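Long-range contact in adhesin competence repressor (Streptococcus pyogenes serotype M3, PDB 5JLU), which is a zinc-responsive transcription factor that binds DNA and regulates gene expression in response to zinc: residues V37-T42 with Q81-G86. Residues are numbered along the deposited sequence; the frame is centred on the assembly and turned at random.
Sequences VKLTNT and QDMLAG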
ATOM      1  N   VAL A  37      17.642  -6.649  -5.674  1.00129.61           N
ATOM      2  CA  VAL A  37      16.505  -7.047  -6.561  1.00112.19           C
ATOM      3  C   VAL A  37      15.403  -5.951  -6.731  1.00110.58           C
ATOM      4  O   VAL A  37      14.937  -5.735  -7.866  1.00106.55           O
ATOM      5  CB  VAL A  37      15.885  -8.462  -6.208  1.00101.65           C
ATOM      6  CG1 VAL A  37      16.855  -9.595  -6.559  1.00 99.76           C
ATOM      7  CG2 VAL A  37      15.422  -8.582  -4.753  1.00 97.34           C
ATOM      8  N   LYS A  38      15.003  -5.265  -5.642  1.00 95.14           N
ATOM      9  CA  LYS A  38      13.913  -4.241  -5.664  1.00 94.46           C
ATOM     10  C   LYS A  38      12.540  -4.793  -6.236  1.00 78.73           C
ATOM     11  O   LYS A  38      11.908  -4.185  -7.139  1.00 75.18           O
ATOM     12  CB  LYS A  38      14.405  -2.969  -6.409  1.00105.23           C
ATOM     13  CG  LYS A  38      13.475  -1.730  -6.433  1.00119.69           C
ATOM     14  CD  LYS A  38      12.736  -1.363  -7.755  1.00121.14           C
ATOM     15  CE  LYS A  38      13.322  -1.884  -9.077  1.00118.44           C
ATOM     16  NZ  LYS A  38      14.703  -1.417  -9.387  1.00113.01           N
ATOM     17  N   LEU A  39      12.086  -5.942  -5.718  1.00 49.54           N
ATOM     18  CA  LEU A  39      10.798  -6.502  -6.180  1.00 48.97           C
ATOM     19  C   LEU A  39       9.581  -5.682  -5.749  1.00 39.10           C
ATOM     20  O   LEU A  39       9.530  -5.215  -4.658  1.00 43.82           O
ATOM     21  CB  LEU A  39      10.600  -7.903  -5.681  1.00 45.73           C
ATOM     22  CG  LEU A  39      11.625  -8.936  -6.079  1.00 45.91           C
ATOM     23  CD1 LEU A  39      11.031 -10.278  -5.680  1.00 52.09           C
ATOM     24  CD2 LEU A  39      12.019  -8.931  -7.545  1.00 49.03           C
ATOM     25  N   THR A  40       8.592  -5.543  -6.610  1.00 44.80           N
ATOM     26  CA  THR A  40       7.309  -4.932  -6.221  1.00 40.18           C
ATOM     27  C   THR A  40       6.464  -5.934  -5.475  1.00 41.55           C
ATOM     28  O   THR A  40       6.698  -7.117  -5.536  1.00 37.56           O
ATOM     29  CB  THR A  40       6.527  -4.532  -7.455  1.00 39.06           C
ATOM     30  OG1 THR A  40       6.243  -5.726  -8.250  1.00 40.64           O
ATOM     31  CG2 THR A  40       7.374  -3.527  -8.258  1.00 38.86           C
ATOM     32  N   ASN A  41       5.433  -5.450  -4.813  1.00 37.17           N
ATOM     33  CA  ASN A  41       4.539  -6.339  -4.091  1.00 41.02           C
ATOM     34  C   ASN A  41       3.861  -7.313  -5.047  1.00 38.48           C
ATOM     35  O   ASN A  41       3.667  -8.484  -4.715  1.00 37.65           O
ATOM     36  CB  ASN A  41       3.494  -5.547  -3.325  1.00 35.85           C
ATOM     37  CG  ASN A  41       4.125  -4.748  -2.194  1.00 39.76           C
ATOM     38  OD1 ASN A  41       4.420  -5.287  -1.109  1.00 40.73           O
ATOM     39  ND2 ASN A  41       4.371  -3.473  -2.439  1.00 38.61           N
ATOM     40  N   THR A  42       3.603  -6.848  -6.243  1.00 37.35           N
ATOM     41  CA  THR A  42       2.937  -7.659  -7.235  1.00 40.09           C
ATOM     42  C   THR A  42       3.834  -8.817  -7.524  1.00 37.42           C
ATOM     43  O   THR A  42       3.395  -9.938  -7.558  1.00 35.32           O
ATOM     44  CB  THR A  42       2.719  -6.873  -8.530  1.00 40.20           C
ATOM     45  OG1 THR A  42       1.858  -5.780  -8.258  1.00 43.69           O
ATOM     46  CG2 THR A  42       2.098  -7.700  -9.603  1.00 38.23           C
ATOM     47  N   GLN A  81      15.297 -11.055 -14.225  1.00 42.09           N
ATOM     48  CA  GLN A  81      16.120 -11.218 -13.006  1.00 42.62           C
ATOM     49  C   GLN A  81      16.380 -12.652 -12.607  1.00 43.06           C
ATOM     50  O   GLN A  81      16.769 -12.912 -11.463  1.00 52.29           O
ATOM     51  CB  GLN A  81      15.474 -10.449 -11.861  1.00 43.67           C
ATOM     52  CG  GLN A  81      15.298  -8.958 -12.224  1.00 44.24           C
ATOM     53  CD  GLN A  81      14.571  -8.191 -11.090  1.00 51.89           C
ATOM     54  OE1 GLN A  81      15.170  -7.873 -10.065  1.00 61.27           O
ATOM     55  NE2 GLN A  81      13.295  -7.917 -11.266  1.00 51.11           N
ATOM     56  N   ASP A  82      16.148 -13.588 -13.531  1.00 43.97           N
ATOM     57  CA  ASP A  82      16.412 -14.998 -13.287  1.00 43.40           C
ATOM     58  C   ASP A  82      15.602 -15.548 -12.105  1.00 46.13           C
ATOM     59  O   ASP A  82      16.073 -16.416 -11.351  1.00 43.53           O
ATOM     60  CB  ASP A  82      17.914 -15.189 -13.041  1.00 44.79           C
ATOM     61  CG  ASP A  82      18.760 -14.819 -14.258  1.00 46.97           C
ATOM     62  OD1 ASP A  82      18.433 -15.232 -15.405  1.00 45.12           O
ATOM     63  OD2 ASP A  82      19.758 -14.098 -14.072  1.00 57.47           O
ATOM     64  N   MET A  83      14.375 -15.064 -11.957  1.00 39.88           N
ATOM     65  CA  MET A  83      13.531 -15.455 -10.818  1.00 47.50           C
ATOM     66  C   MET A  83      12.522 -16.541 -11.196  1.00 44.69           C
ATOM     67  O   MET A  83      12.115 -17.321 -10.368  1.00 43.79           O
ATOM     68  CB  MET A  83      12.840 -14.180 -10.293  1.00 51.87           C
ATOM     69  CG  MET A  83      12.914 -14.015  -8.809  1.00 72.73           C
ATOM     70  SD  MET A  83      14.585 -13.870  -8.201  1.00 58.90           S
ATOM     71  CE  MET A  83      14.536 -12.147  -7.778  1.00 67.38           C
ATOM     72  N   LEU A  84      12.102 -16.566 -12.452  1.00 40.93           N
ATOM     73  CA  LEU A  84      11.060 -17.487 -12.973  1.00 42.64           C
ATOM     74  C   LEU A  84      11.514 -18.053 -14.265  1.00 46.11           C
ATOM     75  O   LEU A  84      12.232 -17.402 -14.984  1.00 44.32           O
ATOM     76  CB  LEU A  84       9.728 -16.740 -13.356  1.00 36.48           C
ATOM     77  CG  LEU A  84       8.848 -16.190 -12.249  1.00 35.24           C
ATOM     78  CD1 LEU A  84       7.562 -15.550 -12.671  1.00 38.11           C
ATOM     79  CD2 LEU A  84       8.583 -17.281 -11.244  1.00 37.09           C
ATOM     80  N   ALA A  85      10.991 -19.222 -14.589  1.00 45.22           N
ATOM     81  CA  ALA A  85      11.165 -19.817 -15.885  1.00 50.21           C
ATOM     82  C   ALA A  85       9.809 -20.348 -16.315  1.00 46.16           C
ATOM     83  O   ALA A  85       9.017 -20.836 -15.503  1.00 51.74           O
ATOM     84  CB  ALA A  85      12.182 -20.950 -15.824  1.00 57.23           C
ATOM     85  N   GLY A  86       9.533 -20.143 -17.592  1.00 47.16           N
ATOM     86  CA  GLY A  86       8.304 -20.531 -18.225  1.00 52.81           C
ATOM     87  C   GLY A  86       8.547 -21.829 -18.985  1.00 47.33           C
ATOM     88  O   GLY A  86       9.621 -22.031 -19.557  1.00 51.25           O
TER
HETATM   89  O   HOH W   1      11.470  -5.590  -9.980  1.00 45.92           O
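In the winged helix-turn-helix domain, Val37 and Leu39 of the loop entering helix 41-52 meet Gln81 and Met83 of the turn between helix 68-80 and strand 84-88. Met83 CE meets both aliphatic side chains: it touches Val37 CG1 at 3.7 Å, the two side chains crossing at about a right angle, and Leu39 CD2 at 4.1 Å, where they meet tip to tip. The Met83 chain bends at chi2 (62°), placing SD, and again at chi3 (109°), which brings CE to Val37 and Leu39; its methyl touches both from one side. Gln81, extended beyond CG, runs past Leu39 in the opposite direction, with NE2 4.1 Å from Leu39 CD2. Its NE2 donates to a water 3.2 Å away; that water in turn donates to Lys38 O at 3.2 Å, a bridge from amide to loop backbone. NE2 also bonds to Ser77 O, one turn back in helix 68-80, so two acceptors hold the amide group. As modelled, OE1 lies 3.1 Å from Val37 O, two acceptors facing each other; with Val37 poorly ordered, this approach is doubtful evidence of strain. Leu39 and Met83 both pack on Leu47 and Leu78, joining the two helices. Asp82, at positive phi, is the C-prime residue of the Schellman motif ending helix 68-80. The side chain of Leu39 is about 9 Å from a bound zinc ion, and Thr40 caps the helix that carries the zinc ligand His45. The turn leading into the wing thus meets the loop before helix 41-52, as in the MarR-type winged helix-turn-helix.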